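Local coordinates for probable sugar ABC transporter, sugar-binding protein (Streptococcus pneumoniae, PDB 2W7Y), which probably serves as the extracellular sugar-binding component of an ABC transporter and binds the blood group A-trisaccharide, at residues T368-L371 and G372-I375; K174-D177 and Q178-T181. One frame throughout, in Å; residues are numbered along the deposited sequence.

Contact 1: T368-L371 and G372-I375; sequences TKIL and GQAI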
ATOM      1  N   THR A 368     -13.175  -6.764  12.322  1.00 23.03           N
ATOM      2  CA  THR A 368     -12.671  -5.680  13.166  1.00 23.04           C
ATOM      3  C   THR A 368     -11.653  -6.184  14.203  1.00 23.06           C
ATOM      4  O   THR A 368     -10.725  -5.462  14.560  1.00 23.16           O
ATOM      5  CB  THR A 368     -13.850  -4.931  13.844  1.00 23.15           C
ATOM      6  OG1 THR A 368     -14.832  -4.601  12.851  1.00 22.79           O
ATOM      7  CG2 THR A 368     -13.382  -3.653  14.525  1.00 23.17           C
ATOM      8  N   LYS A 369     -11.820  -7.428  14.654  1.00 23.06           N
ATOM      9  CA  LYS A 369     -10.891  -8.066  15.595  1.00 23.08           C
ATOM     10  C   LYS A 369      -9.477  -8.259  15.038  1.00 22.96           C
ATOM     11  O   LYS A 369      -8.518  -7.769  15.631  1.00 22.73           O
ATOM     12  CB  LYS A 369     -11.443  -9.406  16.100  1.00 23.23           C
ATOM     13  CG  LYS A 369     -12.445  -9.284  17.243  1.00 23.46           C
ATOM     14  CD  LYS A 369     -13.094 -10.633  17.571  1.00 24.35           C
ATOM     15  CE  LYS A 369     -12.147 -11.561  18.330  1.00 24.38           C
ATOM     16  NZ  LYS A 369     -12.749 -12.907  18.522  1.00 24.36           N
ATOM     17  N   ILE A 370      -9.341  -8.970  13.915  1.00 23.03           N
ATOM     18  CA  ILE A 370      -8.008  -9.182  13.326  1.00 23.13           C
ATOM     19  C   ILE A 370      -7.460  -7.925  12.663  1.00 22.89           C
ATOM     20  O   ILE A 370      -6.253  -7.796  12.507  1.00 22.97           O
ATOM     21  CB  ILE A 370      -7.879 -10.436  12.366  1.00 23.22           C
ATOM     22  CG1 ILE A 370      -8.337 -10.140  10.925  1.00 23.40           C
ATOM     23  CG2 ILE A 370      -8.473 -11.699  12.981  1.00 23.71           C
ATOM     24  CD1 ILE A 370      -9.809  -9.995  10.715  1.00 23.14           C
ATOM     25  N   LEU A 371      -8.346  -7.003  12.287  1.00 22.97           N
ATOM     26  CA  LEU A 371      -7.937  -5.693  11.781  1.00 22.98           C
ATOM     27  C   LEU A 371      -7.148  -4.954  12.853  1.00 22.94           C
ATOM     28  O   LEU A 371      -6.035  -4.492  12.602  1.00 23.21           O
ATOM     29  CB  LEU A 371      -9.155  -4.855  11.389  1.00 23.01           C
ATOM     30  CG  LEU A 371      -9.127  -3.892  10.194  1.00 22.95           C
ATOM     31  CD1 LEU A 371     -10.222  -2.856  10.377  1.00 22.79           C
ATOM     32  CD2 LEU A 371      -7.791  -3.222   9.935  1.00 23.25           C
ATOM     33  N   GLY A 372      -7.733  -4.855  14.043  1.00 22.88           N
ATOM     34  CA  GLY A 372      -7.088  -4.235  15.195  1.00 22.95           C
ATOM     35  C   GLY A 372      -5.823  -4.958  15.610  1.00 23.08           C
ATOM     36  O   GLY A 372      -4.859  -4.325  16.046  1.00 23.20           O
ATOM     37  N   GLN A 373      -5.829  -6.284  15.470  1.00 23.08           N
ATOM     38  CA  GLN A 373      -4.659  -7.114  15.755  1.00 23.22           C
ATOM     39  C   GLN A 373      -3.535  -6.826  14.766  1.00 23.20           C
ATOM     40  O   GLN A 373      -2.379  -6.667  15.159  1.00 23.43           O
ATOM     41  CB  GLN A 373      -5.023  -8.606  15.720  1.00 23.11           C
ATOM     42  CG  GLN A 373      -3.949  -9.505  16.328  1.00 23.74           C
ATOM     43  CD  GLN A 373      -4.048 -10.965  15.906  1.00 24.22           C
ATOM     44  OE1 GLN A 373      -5.061 -11.414  15.360  1.00 24.62           O
ATOM     45  NE2 GLN A 373      -2.985 -11.718  16.168  1.00 23.80           N
ATOM     46  N   ALA A 374      -3.888  -6.750  13.485  1.00 23.19           N
ATOM     47  CA  ALA A 374      -2.935  -6.450  12.420  1.00 23.10           C
ATOM     48  C   ALA A 374      -2.336  -5.046  12.556  1.00 23.02           C
ATOM     49  O   ALA A 374      -1.132  -4.864  12.367  1.00 23.19           O
ATOM     50  CB  ALA A 374      -3.591  -6.634  11.054  1.00 23.00           C
ATOM     51  N   ILE A 375      -3.172  -4.065  12.889  1.00 23.03           N
ATOM     52  CA  ILE A 375      -2.698  -2.690  13.109  1.00 23.05           C
ATOM     53  C   ILE A 375      -1.744  -2.587  14.312  1.00 22.92           C
ATOM     54  O   ILE A 375      -0.686  -1.964  14.210  1.00 22.98           O
ATOM     55  CB  ILE A 375      -3.873  -1.674  13.234  1.00 23.12           C
ATOM     56  CG1 ILE A 375      -4.645  -1.576  11.911  1.00 22.86           C
ATOM     57  CG2 ILE A 375      -3.353  -0.293  13.638  1.00 23.08           C
ATOM     58  CD1 ILE A 375      -5.992  -0.872  12.029  1.00 22.69           C
TER
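With chi1 at -65°, I375 places CG1 opposite its own carbonyl carbon, and chi2 near 166° carries CD1 onward to meet L371 one helical turn back. The two side chains run alongside each other in the same direction, L371 CD2 touching I375 CD1 at 3.6 Å. I375 CG1 also lies 3.3 Å from L371 O, so the isoleucine rests against both the branch and the carbonyl of the leucine. Q373 does otherwise: its CG is anti to the backbone N (chi1 -166°) and its chain extended, and OE1 only just nears I370 CG2, at 4.2 Å. All of this is i to i+4 and i to i+3 packing within the alpha-helix 366-379, as four successive backbone bonds attest: G372 N to T368 O, Q373 N to K369 O, A374 N to I370 O (2.8 Å) and I375 N to L371 O (2.9 Å). A374 CB sits 3.2 Å from I370 O. L371 and I375 both pack on F342 of helix 335-343, while A374 is buried against P295 of strand 293-296; K369 and Q373 are exposed. The L371 side chain lies about 8 Å from the bound galactose.

Contact 2: K174-D177 and Q178-T181; sequences KTPD and QWNT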
ATOM      1  N   LYS A 174       8.710 -22.177  11.482  1.00 23.09           N
ATOM      2  CA  LYS A 174       8.682 -21.004  12.358  1.00 23.09           C
ATOM      3  C   LYS A 174       7.648 -20.004  11.854  1.00 23.11           C
ATOM      4  O   LYS A 174       7.622 -19.668  10.672  1.00 23.08           O
ATOM      5  CB  LYS A 174      10.056 -20.326  12.403  1.00 23.22           C
ATOM      6  CG  LYS A 174      11.115 -21.027  13.253  1.00 23.36           C
ATOM      7  CD  LYS A 174      12.428 -20.250  13.175  1.00 23.50           C
ATOM      8  CE  LYS A 174      13.556 -20.935  13.922  1.00 23.70           C
ATOM      9  NZ  LYS A 174      13.514 -20.616  15.367  1.00 24.51           N
ATOM     10  N   THR A 175       6.787 -19.544  12.755  1.00 23.12           N
ATOM     11  CA  THR A 175       5.774 -18.552  12.408  1.00 23.09           C
ATOM     12  C   THR A 175       6.431 -17.162  12.351  1.00 23.05           C
ATOM     13  O   THR A 175       7.524 -16.986  12.893  1.00 23.02           O
ATOM     14  CB  THR A 175       4.575 -18.602  13.386  1.00 23.07           C
ATOM     15  OG1 THR A 175       5.042 -18.491  14.736  1.00 22.92           O
ATOM     16  CG2 THR A 175       3.824 -19.913  13.233  1.00 23.00           C
ATOM     17  N   PRO A 176       5.796 -16.185  11.662  1.00 23.08           N
ATOM     18  CA  PRO A 176       6.348 -14.831  11.523  1.00 23.09           C
ATOM     19  C   PRO A 176       6.912 -14.176  12.794  1.00 23.24           C
ATOM     20  O   PRO A 176       7.901 -13.446  12.712  1.00 23.27           O
ATOM     21  CB  PRO A 176       5.162 -14.041  10.979  1.00 23.14           C
ATOM     22  CG  PRO A 176       4.463 -15.028  10.132  1.00 23.15           C
ATOM     23  CD  PRO A 176       4.527 -16.311  10.918  1.00 22.94           C
ATOM     24  N   ASP A 177       6.305 -14.441  13.947  1.00 23.47           N
ATOM     25  CA  ASP A 177       6.794 -13.909  15.224  1.00 23.62           C
ATOM     26  C   ASP A 177       8.121 -14.546  15.663  1.00 23.64           C
ATOM     27  O   ASP A 177       8.790 -14.038  16.568  1.00 23.65           O
ATOM     28  CB  ASP A 177       5.734 -14.066  16.321  1.00 23.70           C
ATOM     29  CG  ASP A 177       5.326 -15.517  16.537  1.00 24.50           C
ATOM     30  OD1 ASP A 177       5.451 -16.017  17.676  1.00 25.20           O
ATOM     31  OD2 ASP A 177       4.889 -16.162  15.562  1.00 25.27           O
ATOM     32  N   GLN A 178       8.497 -15.652  15.018  1.00 23.58           N
ATOM     33  CA  GLN A 178       9.754 -16.343  15.319  1.00 23.49           C
ATOM     34  C   GLN A 178      10.860 -15.998  14.319  1.00 23.28           C
ATOM     35  O   GLN A 178      11.997 -16.444  14.475  1.00 23.36           O
ATOM     36  CB  GLN A 178       9.554 -17.869  15.366  1.00 23.58           C
ATOM     37  CG  GLN A 178       8.508 -18.360  16.369  1.00 23.68           C
ATOM     38  CD  GLN A 178       8.267 -19.860  16.283  1.00 23.97           C
ATOM     39  OE1 GLN A 178       7.311 -20.315  15.644  1.00 23.83           O
ATOM     40  NE2 GLN A 178       9.141 -20.637  16.918  1.00 24.17           N
ATOM     41  N   TRP A 179      10.526 -15.219  13.292  1.00 23.29           N
ATOM     42  CA  TRP A 179      11.502 -14.828  12.269  1.00 23.21           C
ATOM     43  C   TRP A 179      12.367 -13.662  12.730  1.00 23.24           C
ATOM     44  O   TRP A 179      12.050 -12.500  12.468  1.00 23.18           O
ATOM     45  CB  TRP A 179      10.824 -14.458  10.944  1.00 23.17           C
ATOM     46  CG  TRP A 179      10.006 -15.540  10.303  1.00 23.17           C
ATOM     47  CD1 TRP A 179      10.078 -16.882  10.536  1.00 22.82           C
ATOM     48  CD2 TRP A 179       9.012 -15.361   9.287  1.00 23.12           C
ATOM     49  NE1 TRP A 179       9.177 -17.549   9.741  1.00 22.93           N
ATOM     50  CE2 TRP A 179       8.508 -16.641   8.965  1.00 22.82           C
ATOM     51  CE3 TRP A 179       8.491 -14.238   8.620  1.00 23.04           C
ATOM     52  CZ2 TRP A 179       7.510 -16.835   8.008  1.00 22.70           C
ATOM     53  CZ3 TRP A 179       7.496 -14.431   7.666  1.00 22.76           C
ATOM     54  CH2 TRP A 179       7.015 -15.722   7.372  1.00 22.93           C
ATOM     55  N   ASN A 180      13.464 -13.983  13.411  1.00 23.40           N
ATOM     56  CA  ASN A 180      14.395 -12.969  13.902  1.00 23.30           C
ATOM     57  C   ASN A 180      15.374 -12.506  12.836  1.00 23.19           C
ATOM     58  O   ASN A 180      15.886 -11.389  12.902  1.00 23.07           O
ATOM     59  CB  ASN A 180      15.145 -13.486  15.129  1.00 23.43           C
ATOM     60  CG  ASN A 180      14.233 -13.661  16.327  1.00 23.58           C
ATOM     61  OD1 ASN A 180      13.343 -12.845  16.568  1.00 23.64           O
ATOM     62  ND2 ASN A 180      14.450 -14.731  17.085  1.00 23.25           N
ATOM     63  N   THR A 181      15.626 -13.377  11.861  1.00 23.16           N
ATOM     64  CA  THR A 181      16.506 -13.079  10.734  1.00 23.18           C
ATOM     65  C   THR A 181      15.848 -13.457   9.401  1.00 23.17           C
ATOM     66  O   THR A 181      14.835 -14.159   9.373  1.00 23.10           O
ATOM     67  CB  THR A 181      17.868 -13.825  10.842  1.00 23.18           C
ATOM     68  OG1 THR A 181      17.637 -15.231  10.993  1.00 23.15           O
ATOM     69  CG2 THR A 181      18.696 -13.311  12.021  1.00 23.08           C
TER
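P176 and D177 open a short 3-10 turn, marked by two i to i+3 bonds: Q178 N to T175 O at 2.7 Å and W179 N to P176 O at 3.2 Å. W179 then centres an inverse gamma turn. Q178, with CG beside its backbone N and the chain extended beyond it, reaches back along the turn, where OE1 accepts T175 N at 3.0 Å in a nearly straight bond (167°). T175 OG1 also lies 3.0 Å from Q178 OE1 and donates to D177 OD2 in a very short bond; chi1 of 53° sets OG1 between the backbone N and the carbonyl carbon, on the side where both groups lie. The indole of W179 lies along P176, in a CH-pi contact: P176 CA is 3.7 Å from the centroid of the six-membered ring and over its face, while P176 CG meets W179 CH2 at 3.8 Å. At the pyrrole end, W179 NE1 makes a weak, bent bond to K174 O. The turn lies between helices 165-171 and 182-193: P176 and W179 pack on L161 of strand 157-164, and W179 meets F185 of helix 182-193 edge-to-face as well as A188.

Overall arrangement
Contact 2 comes first along the chain, in the loop joining helices 165-171 and 182-193; contact 1 follows much later, within helix 366-379. Their centres are 20 Å apart and their nearest atoms about 9 Å, without touching. The five-stranded mixed sheet gives them a common neighbour: T175, P176 and W179 pack on its strand 157-164, while Q373 and A374 touch P295 on strand 293-296, which pairs antiparallel with 157-164. Contact 1 is 17 Å from the chain centre and near the bound glycan, though L371 does not touch it, whereas contact 2, at 23 Å, is more peripheral. The first belongs to the surroundings of the glycan pocket, the second to the packing of a helix-to-helix connection.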